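Side-chain contacts in phosphoacetylglucosamine mutase (Aspergillus lentulus, PDB 5O9X), which catalyses the interconversion of the 6-phosphate and 1-phosphate of N-acetylglucosamine, a step on the route to UDP-N-acetylglucosamine: residues M34-D37 with L38-T41; K265-A268 with P269-S272; M432-V435 with E436-A440; E227-K230 with Y231-E234. The protein carries 1 engineered substitution. All blocks are in the same frame, centred on the assembly; numbering follows the deposited sequence.

The four contacts are local, each within one continuous run of chain, and they are spread over a single polypeptide. In contact 1 the side chain of Met34 lies about 13 Å from the bound glucose 1,6-bisphosphate, so the contact does not touch it. Contacts 3 and 4 are close neighbours on the same side of the chain's centre: their centres are about 15 Å apart and their nearest atoms about 4 Å, although they do not touch. Contact 2 belongs with contact 4 to domain II of the mutase, yet their centres lie about 28 Å apart. Contact 1 is about 39 Å from contact 3, centre to centre, across the middle of the molecule.

Contact 1: residues M34-D37 with L38-T41; sequences MKAD and LLNT. Unlike the reference sequence in segment 34-37: Lys35 (reference Arg).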
loop_
_atom_site.group_PDB
_atom_site.type_symbol
_atom_site.label_atom_id
_atom_site.label_comp_id
_atom_site.label_asym_id
_atom_site.label_seq_id
_atom_site.Cartn_x
_atom_site.Cartn_y
_atom_site.Cartn_z
ATOM N N MET A 34 12.608 -3.582 10.097
ATOM C CA MET A 34 13.540 -3.149 11.113
ATOM C C MET A 34 14.857 -2.789 10.460
ATOM O O MET A 34 14.998 -2.964 9.229
ATOM C CB MET A 34 13.771 -4.291 12.133
ATOM C CG MET A 34 14.442 -5.501 11.522
ATOM S SD MET A 34 14.124 -7.016 12.455
ATOM C CE MET A 34 12.394 -7.421 12.194
ATOM N N LYS A 35 15.835 -2.351 11.273
ATOM C CA LYS A 35 17.185 -2.114 10.742
ATOM C C LYS A 35 17.694 -3.407 10.099
ATOM O O LYS A 35 17.560 -4.493 10.678
ATOM C CB LYS A 35 18.172 -1.513 11.794
ATOM C CG LYS A 35 19.317 -0.762 11.149
ATOM C CD LYS A 35 20.186 -0.075 12.194
ATOM C CE LYS A 35 21.619 0.129 11.691
ATOM N NZ LYS A 35 22.215 1.227 12.518
ATOM N N ALA A 36 18.282 -3.279 8.900
ATOM C CA ALA A 36 18.551 -4.449 8.030
ATOM C C ALA A 36 19.550 -5.398 8.678
ATOM O O ALA A 36 19.511 -6.599 8.398
ATOM C CB ALA A 36 19.056 -4.021 6.671
ATOM N N ASP A 37 20.430 -4.875 9.563
ATOM C CA ASP A 37 21.418 -5.815 10.207
ATOM C C ASP A 37 20.764 -6.795 11.202
ATOM O O ASP A 37 21.414 -7.755 11.640
ATOM C CB ASP A 37 22.633 -5.101 10.831
ATOM C CG ASP A 37 22.245 -4.073 11.898
ATOM O OD1 ASP A 37 21.036 -3.954 12.272
ATOM O OD2 ASP A 37 23.168 -3.362 12.364
ATOM N N LEU A 38 19.495 -6.568 11.547
ATOM C CA LEU A 38 18.744 -7.469 12.429
ATOM C C LEU A 38 17.988 -8.576 11.731
ATOM O O LEU A 38 17.431 -9.475 12.407
ATOM C CB LEU A 38 17.742 -6.705 13.273
ATOM C CG LEU A 38 18.320 -5.627 14.182
ATOM C CD1 LEU A 38 17.216 -4.796 14.868
ATOM C CD2 LEU A 38 19.370 -6.200 15.172
ATOM N N LEU A 39 17.968 -8.548 10.394
ATOM C CA LEU A 39 17.011 -9.332 9.641
ATOM C C LEU A 39 17.349 -10.793 9.256
ATOM O O LEU A 39 16.436 -11.550 8.904
ATOM C CB LEU A 39 16.583 -8.552 8.395
ATOM C CG LEU A 39 15.492 -7.539 8.779
ATOM C CD1 LEU A 39 15.475 -6.473 7.678
ATOM C CD2 LEU A 39 14.113 -8.238 8.936
ATOM N N ASN A 40 18.612 -11.247 9.319
ATOM C CA ASN A 40 18.864 -12.594 8.746
ATOM C C ASN A 40 17.920 -13.729 9.256
ATOM O O ASN A 40 17.331 -14.486 8.458
ATOM C CB ASN A 40 20.316 -13.019 9.026
ATOM C CG ASN A 40 21.307 -12.356 8.089
ATOM O OD1 ASN A 40 20.946 -11.637 7.120
ATOM N ND2 ASN A 40 22.561 -12.540 8.390
ATOM N N THR A 41 17.797 -13.870 10.582
ATOM C CA THR A 41 17.083 -15.027 11.101
ATOM C C THR A 41 15.575 -14.880 10.820
ATOM O O THR A 41 14.856 -15.869 10.645
ATOM C CB THR A 41 17.380 -15.281 12.570
ATOM O OG1 THR A 41 16.874 -14.221 13.402
ATOM C CG2 THR A 41 18.893 -15.397 12.790
HETATM O O HOH W 1 21.067 -9.981 10.201
#
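Met34 packs on Leu38 and Leu39 at the junction where edge strand 32-35 gives way, through a short 3-10 segment, to helix 40-56. The long, flexible thioether can follow the bend of the chain. Met34 CG sits between its backbone N and carbonyl carbon (chi1 65°), on the side of Leu39, and comes to 3.6 Å from Leu39 CG. Further out, the SD of Met34 is 3.7 Å from Leu38 CB. The chain then bends at its last torsion (chi3 70°) and brings Met34 CE to 3.8 Å from Leu39 CD2, so one side chain reaches both leucines at a slant.

The backbone itself turns tightly here. Leu38 N donates to Lys35 O at 3.0 Å and Leu39 N to Ala36 O at 3.2 Å, both bonds spanning three residues as a 3-10 turn requires. The next step is made by a water, which donates to Asp37 O at 2.7 Å and accepts from Asn40 N at 2.9 Å. Asp37, polar and exposed, runs alongside Leu38 and points the same way, its OD1 3.7 Å from Leu38 CG.

Arg140 donates through NH1 to both Ala36 O and Asn40 OD1, tying the two sides of the turn together. Leu39 is buried against Leu141 of helix 138-151 and Asn76 of strand 75-81, a place suited to a branched apolar side chain. The whole is a strand-to-helix connection through a 3-10 turn, as found in layered alpha/beta domains such as the first domain of phosphohexomutases.

Contact 2: residues K265-A268 with P269-S272; sequences KQRA and PPSS
Arg267 and Pro270 cross at about a right angle, the end of the arginine meeting one side of the proline, with NH2 near its CA and CB. NH2 of Arg267 is 3.8 Å from Pro270 CA, and Pro270 CG stands 4.2 Å above one face of the Arg267 guanidinium, displaced toward its rim. The bend at chi3 (-67°) carries the guanidinium forward along the chain, toward Pro270. On the way Arg267 NE makes a weak hydrogen bond with Ala268 O, 3.4 Å away. Arginine suits this spot, since its flat end can lie against apolar carbons and its charge is tolerated at an exposed position.

Ala268 needs little space: Ala268 CB lies 3.4 Å from Pro269 CD, a closeness largely imposed by the peptide that joins them, and 4.2 Å from Ser272 CB across the turn. Pro269 faces inward against Val262 of helix 259-265 and Tyr293 of strand 290-295, whereas Pro270 is exposed. Ser272 N donates to Pro269 O at 2.9 Å, closing the turn. Pro270 occupies its second position, where a ring that fixes phi (-59°) fits naturally. The arrangement is a type I beta turn, carried by the loop that leads from helix 259-265 to strand 279-283.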
loop_
_atom_site.group_PDB
_atom_site.type_symbol
_atom_site.label_atom_id
_atom_site.label_comp_id
_atom_site.label_asym_id
_atom_site.label_seq_id
_atom_site.Cartn_x
_atom_site.Cartn_y
_atom_site.Cartn_z
ATOM N N LYS A 265 5.608 16.118 5.529
ATOM C CA LYS A 265 6.070 17.512 5.601
ATOM C C LYS A 265 5.135 18.517 4.940
ATOM O O LYS A 265 5.314 19.754 5.124
ATOM C CB LYS A 265 7.462 17.646 4.924
ATOM C CG LYS A 265 8.580 16.731 5.461
ATOM C CD LYS A 265 9.031 17.241 6.805
ATOM C CE LYS A 265 10.211 16.448 7.414
ATOM N NZ LYS A 265 11.298 17.474 7.507
ATOM N N GLN A 266 4.172 18.039 4.131
ATOM C CA GLN A 266 3.243 18.934 3.393
ATOM C C GLN A 266 3.974 20.014 2.581
ATOM O O GLN A 266 3.703 21.227 2.731
ATOM C CB GLN A 266 2.172 19.582 4.310
ATOM C CG GLN A 266 1.291 18.495 4.976
ATOM C CD GLN A 266 0.064 19.024 5.754
ATOM O OE1 GLN A 266 -0.292 20.174 5.661
ATOM N NE2 GLN A 266 -0.606 18.148 6.494
ATOM N N ARG A 267 4.838 19.551 1.688
ATOM C CA ARG A 267 5.669 20.440 0.846
ATOM C C ARG A 267 6.251 19.556 -0.238
ATOM O O ARG A 267 6.341 18.294 -0.076
ATOM C CB ARG A 267 6.767 21.135 1.686
ATOM C CG ARG A 267 7.828 20.198 2.267
ATOM C CD ARG A 267 9.033 20.948 2.873
ATOM N NE ARG A 267 9.703 21.579 1.729
ATOM C CZ ARG A 267 10.868 22.231 1.735
ATOM N NH1 ARG A 267 11.571 22.375 2.844
ATOM N NH2 ARG A 267 11.326 22.724 0.591
ATOM N N ALA A 268 6.682 20.190 -1.327
ATOM C CA ALA A 268 7.316 19.457 -2.410
ATOM C C ALA A 268 8.725 19.070 -1.994
ATOM O O ALA A 268 9.272 19.694 -1.113
ATOM C CB ALA A 268 7.341 20.278 -3.695
ATOM N N PRO A 269 9.325 18.070 -2.674
ATOM C CA PRO A 269 10.711 17.770 -2.365
ATOM C C PRO A 269 11.575 19.060 -2.572
ATOM O O PRO A 269 11.346 19.765 -3.518
ATOM C CB PRO A 269 11.093 16.718 -3.413
ATOM C CG PRO A 269 9.797 16.030 -3.801
ATOM C CD PRO A 269 8.764 17.162 -3.718
ATOM N N PRO A 270 12.523 19.347 -1.679
ATOM C CA PRO A 270 13.329 20.615 -1.875
ATOM C C PRO A 270 14.091 20.676 -3.221
ATOM O O PRO A 270 14.325 21.757 -3.695
ATOM C CB PRO A 270 14.342 20.587 -0.749
ATOM C CG PRO A 270 14.004 19.405 0.125
ATOM C CD PRO A 270 12.882 18.612 -0.457
ATOM N N SER A 271 14.442 19.536 -3.829
ATOM C CA SER A 271 15.078 19.495 -5.172
ATOM C C SER A 271 14.096 19.651 -6.343
ATOM O O SER A 271 14.510 19.635 -7.519
ATOM C CB SER A 271 15.824 18.157 -5.362
ATOM O OG SER A 271 14.879 17.098 -5.509
ATOM N N SER A 272 12.800 19.773 -6.048
ATOM C CA SER A 272 11.800 19.945 -7.123
ATOM C C SER A 272 12.110 21.184 -7.962
ATOM O O SER A 272 12.347 22.274 -7.402
ATOM C CB SER A 272 10.372 20.075 -6.546
ATOM O OG SER A 272 9.397 20.234 -7.599
#

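Contact 3: residues M432-V435 with E436-A440; sequences MLLV and EAILA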
loop_
_atom_site.group_PDB
_atom_site.type_symbol
_atom_site.label_atom_id
_atom_site.label_comp_id
_atom_site.label_asym_id
_atom_site.label_seq_id
_atom_site.Cartn_x
_atom_site.Cartn_y
_atom_site.Cartn_z
ATOM N N MET A 432 -1.839 6.033 -10.534
ATOM C CA MET A 432 -1.448 7.219 -11.305
ATOM C C MET A 432 -2.143 7.243 -12.702
ATOM O O MET A 432 -2.703 8.276 -13.095
ATOM C CB MET A 432 0.022 7.150 -11.498
ATOM C CG MET A 432 0.738 8.378 -11.940
ATOM S SD MET A 432 1.975 7.892 -13.193
ATOM C CE MET A 432 0.639 8.036 -14.469
ATOM N N LEU A 433 -2.136 6.107 -13.446
ATOM C CA LEU A 433 -2.803 6.152 -14.768
ATOM C C LEU A 433 -4.329 6.390 -14.574
ATOM O O LEU A 433 -4.996 7.033 -15.394
ATOM C CB LEU A 433 -2.599 4.788 -15.509
ATOM C CG LEU A 433 -1.111 4.487 -15.905
ATOM C CD1 LEU A 433 -0.999 3.050 -16.465
ATOM C CD2 LEU A 433 -0.585 5.532 -16.918
ATOM N N LEU A 434 -4.896 5.773 -13.533
ATOM C CA LEU A 434 -6.299 6.028 -13.185
ATOM C C LEU A 434 -6.604 7.516 -13.005
ATOM O O LEU A 434 -7.536 8.059 -13.654
ATOM C CB LEU A 434 -6.683 5.268 -11.926
ATOM C CG LEU A 434 -8.078 5.539 -11.286
ATOM C CD1 LEU A 434 -9.180 5.055 -12.182
ATOM C CD2 LEU A 434 -8.183 4.921 -9.908
ATOM N N VAL A 435 -5.819 8.177 -12.195
ATOM C CA VAL A 435 -6.005 9.622 -11.968
ATOM C C VAL A 435 -5.855 10.422 -13.281
ATOM O O VAL A 435 -6.711 11.279 -13.626
ATOM C CB VAL A 435 -4.982 10.151 -10.954
ATOM C CG1 VAL A 435 -4.987 11.668 -10.936
ATOM C CG2 VAL A 435 -5.326 9.610 -9.545
ATOM N N GLU A 436 -4.840 10.068 -14.038
ATOM C CA GLU A 436 -4.655 10.724 -15.359
ATOM C C GLU A 436 -5.883 10.568 -16.288
ATOM O O GLU A 436 -6.300 11.563 -16.929
ATOM C CB GLU A 436 -3.371 10.229 -16.061
ATOM C CG GLU A 436 -2.051 10.743 -15.341
ATOM C CD GLU A 436 -2.000 12.276 -15.217
ATOM O OE1 GLU A 436 -2.244 12.989 -16.237
ATOM O OE2 GLU A 436 -1.751 12.795 -14.099
ATOM N N ALA A 437 -6.411 9.326 -16.370
ATOM C CA ALA A 437 -7.584 9.038 -17.156
ATOM C C ALA A 437 -8.783 9.818 -16.623
ATOM O O ALA A 437 -9.555 10.398 -17.415
ATOM C CB ALA A 437 -7.892 7.520 -17.129
ATOM N N ILE A 438 -8.962 9.851 -15.293
ATOM C CA ILE A 438 -10.092 10.572 -14.754
ATOM C C ILE A 438 -10.075 12.046 -15.071
ATOM O O ILE A 438 -11.115 12.638 -15.487
ATOM C CB ILE A 438 -10.296 10.339 -13.230
ATOM C CG1 ILE A 438 -10.601 8.854 -12.961
ATOM C CG2 ILE A 438 -11.519 11.221 -12.767
ATOM C CD1 ILE A 438 -10.476 8.516 -11.445
ATOM N N LEU A 439 -8.965 12.706 -14.785
ATOM C CA LEU A 439 -8.853 14.156 -15.104
ATOM C C LEU A 439 -9.065 14.403 -16.584
ATOM O O LEU A 439 -9.656 15.449 -16.951
ATOM C CB LEU A 439 -7.471 14.703 -14.749
ATOM C CG LEU A 439 -7.261 14.611 -13.213
ATOM C CD1 LEU A 439 -5.771 14.913 -12.944
ATOM C CD2 LEU A 439 -8.199 15.504 -12.354
ATOM N N ALA A 440 -8.570 13.485 -17.439
ATOM C CA ALA A 440 -8.694 13.669 -18.911
ATOM C C ALA A 440 -10.217 13.587 -19.277
ATOM O O ALA A 440 -10.687 14.359 -20.130
ATOM C CB ALA A 440 -7.938 12.574 -19.679
#
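Glu436 lies one helical turn beyond Met432, and its carboxylate has the strongest polar partners here: OE2 is hydrogen-bonded to Tyr292 OH and OE1 forms a salt bridge with Arg279. These two grips fix the rotation of a buried acid, and the arginine would be expected to stabilise its negative charge. The backbone supplies the next layer. Glu436 N donates to Met432 O at 2.9 Å, and Ala437 N to Leu433 O, also at 2.9 Å. Ile438 N to Leu434 O (2.8 Å) and Leu439 N to Val435 O (2.9 Å) continue the alpha-helical ladder.

Around this core of bonds, side chains four residues apart pair up. Leu434 and Ile438 lie alongside, pointing the same way, with Leu434 CD1 and Ile438 CD1 3.8 Å apart. Val435 and Leu439 repeat the pattern, Val435 CG1 meeting Leu439 CD1 at 3.9 Å; Val435 CG1 is anti to the backbone N (chi1 168°), which turns it along the helix toward that partner. The methionine bends so that Met432 CE comes to 3.9 Å from Glu436 CG, covering the acid's aliphatic part. Ala437 is small enough for its CB to sit 3.4 Å from Leu433 O.

Helix 428-442, part of domain III, packs through Met432, Val435 and Glu436 on strands 212-215 and 290-295 of the domain II sheet, and through Val435 and Ile438 against helix 306-324.

Contact 4: residues E227-K230 with Y231-E234; sequences ELIK and YLPE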
loop_
_atom_site.group_PDB
_atom_site.type_symbol
_atom_site.label_atom_id
_atom_site.label_comp_id
_atom_site.label_asym_id
_atom_site.label_seq_id
_atom_site.Cartn_x
_atom_site.Cartn_y
_atom_site.Cartn_z
ATOM N N GLU A 227 10.323 2.151 -17.985
ATOM C CA GLU A 227 10.061 0.978 -18.816
ATOM C C GLU A 227 8.586 0.884 -19.285
ATOM O O GLU A 227 8.331 0.639 -20.465
ATOM C CB GLU A 227 10.462 -0.320 -18.084
ATOM C CG GLU A 227 10.593 -1.610 -18.928
ATOM C CD GLU A 227 11.557 -1.559 -20.126
ATOM O OE1 GLU A 227 12.476 -0.681 -20.188
ATOM O OE2 GLU A 227 11.368 -2.402 -21.060
ATOM N N LEU A 228 7.644 1.064 -18.344
ATOM C CA LEU A 228 6.227 1.079 -18.636
ATOM C C LEU A 228 5.937 2.100 -19.749
ATOM O O LEU A 228 5.134 1.807 -20.621
ATOM C CB LEU A 228 5.389 1.433 -17.355
ATOM C CG LEU A 228 3.902 1.759 -17.726
ATOM C CD1 LEU A 228 3.201 0.507 -18.258
ATOM C CD2 LEU A 228 3.288 2.250 -16.376
ATOM N N ILE A 229 6.609 3.267 -19.741
ATOM C CA ILE A 229 6.285 4.334 -20.708
ATOM C C ILE A 229 6.535 3.873 -22.176
ATOM O O ILE A 229 5.770 4.215 -23.082
ATOM C CB ILE A 229 7.096 5.528 -20.363
ATOM C CG1 ILE A 229 6.405 6.152 -19.148
ATOM C CG2 ILE A 229 7.150 6.612 -21.492
ATOM C CD1 ILE A 229 7.237 7.230 -18.477
ATOM N N LYS A 230 7.525 3.019 -22.373
ATOM C CA LYS A 230 7.730 2.407 -23.723
ATOM C C LYS A 230 6.559 1.616 -24.213
ATOM O O LYS A 230 6.368 1.532 -25.418
ATOM C CB LYS A 230 8.891 1.470 -23.677
ATOM C CG LYS A 230 10.191 2.154 -23.274
ATOM C CD LYS A 230 11.229 1.042 -23.296
ATOM C CE LYS A 230 12.558 1.521 -22.729
ATOM N NZ LYS A 230 13.422 0.284 -22.640
ATOM N N TYR A 231 5.791 0.983 -23.307
ATOM C CA TYR A 231 4.577 0.255 -23.696
ATOM C C TYR A 231 3.338 1.103 -23.903
ATOM O O TYR A 231 2.400 0.627 -24.492
ATOM C CB TYR A 231 4.262 -0.844 -22.679
ATOM C CG TYR A 231 5.314 -1.956 -22.649
ATOM C CD1 TYR A 231 5.072 -3.203 -23.263
ATOM C CD2 TYR A 231 6.554 -1.773 -21.987
ATOM C CE1 TYR A 231 6.063 -4.227 -23.222
ATOM C CE2 TYR A 231 7.469 -2.792 -21.911
ATOM C CZ TYR A 231 7.237 -4.007 -22.558
ATOM O OH TYR A 231 8.170 -5.054 -22.489
ATOM N N LEU A 232 3.306 2.347 -23.374
ATOM C CA LEU A 232 2.016 3.084 -23.295
ATOM C C LEU A 232 1.545 3.563 -24.694
ATOM O O LEU A 232 2.389 3.801 -25.538
ATOM C CB LEU A 232 2.097 4.278 -22.323
ATOM C CG LEU A 232 2.246 3.865 -20.836
ATOM C CD1 LEU A 232 2.434 5.135 -20.014
ATOM C CD2 LEU A 232 0.983 3.156 -20.335
ATOM N N PRO A 233 0.224 3.725 -24.909
ATOM C CA PRO A 233 -0.226 4.134 -26.266
ATOM C C PRO A 233 0.207 5.536 -26.574
ATOM O O PRO A 233 0.482 6.325 -25.645
ATOM C CB PRO A 233 -1.757 3.993 -26.217
ATOM C CG PRO A 233 -2.094 4.022 -24.766
ATOM C CD PRO A 233 -0.918 3.451 -24.008
ATOM N N GLU A 234 0.257 5.870 -27.863
ATOM C CA GLU A 234 1.052 7.025 -28.354
ATOM C C GLU A 234 0.398 8.437 -28.375
ATOM O O GLU A 234 1.129 9.489 -28.264
ATOM C CB GLU A 234 1.610 6.684 -29.770
ATOM C CG GLU A 234 2.902 7.422 -30.137
ATOM C CD GLU A 234 4.163 6.839 -29.500
ATOM O OE1 GLU A 234 5.204 6.705 -30.200
ATOM O OE2 GLU A 234 4.121 6.529 -28.294
HETATM O O HOH W 2 10.109 -4.649 -20.673
#
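Tyr231 turns its ring edge toward the carbonyl oxygens of Glu227 and Leu228. Tyr231 CB is 3.5 Å from Leu228 O. CG, anti to the carbonyl carbon (chi1 -66°), sends the ring back along the helix, and Tyr231 CD2 comes to 3.4 Å from Glu227 O, which sits at the ring edge, in its plane. One atom further, Tyr231 CE2 is 4.0 Å from Glu227 OE2; the carboxylate and ring planes stand 69° apart. At the tip, OH of Tyr231 is 2.7 Å from a water, and that water donates to Glu227 OE2 at 2.6 Å, linking phenol and acid. Tyrosine suits the place: its ring edge can face carbonyl oxygen, and its hydroxyl reaches the water.

The setting is the C-terminal end of helix 221-231, where the chain runs into the loop before strand 240-243. Tyr231 N donates to Leu228 O and Leu232 N to Ile229 O, three-residue steps that tighten the last turn. The ring of Tyr231 also meets that of Tyr192, on helix 188-202.

Glu227 is held at its other oxygen as well: Lys230 NZ forms a salt bridge with Glu227 OE1 at 2.8 Å, arriving on the syn side with its chain extended beyond CG. Leu232, next in the chain after Tyr231, spreads its two methyls over the helix: Leu232 CD2 lies 4.0 Å from Leu228 CD1, and Leu232 CD1 is 4.2 Å from Ile229 CG1.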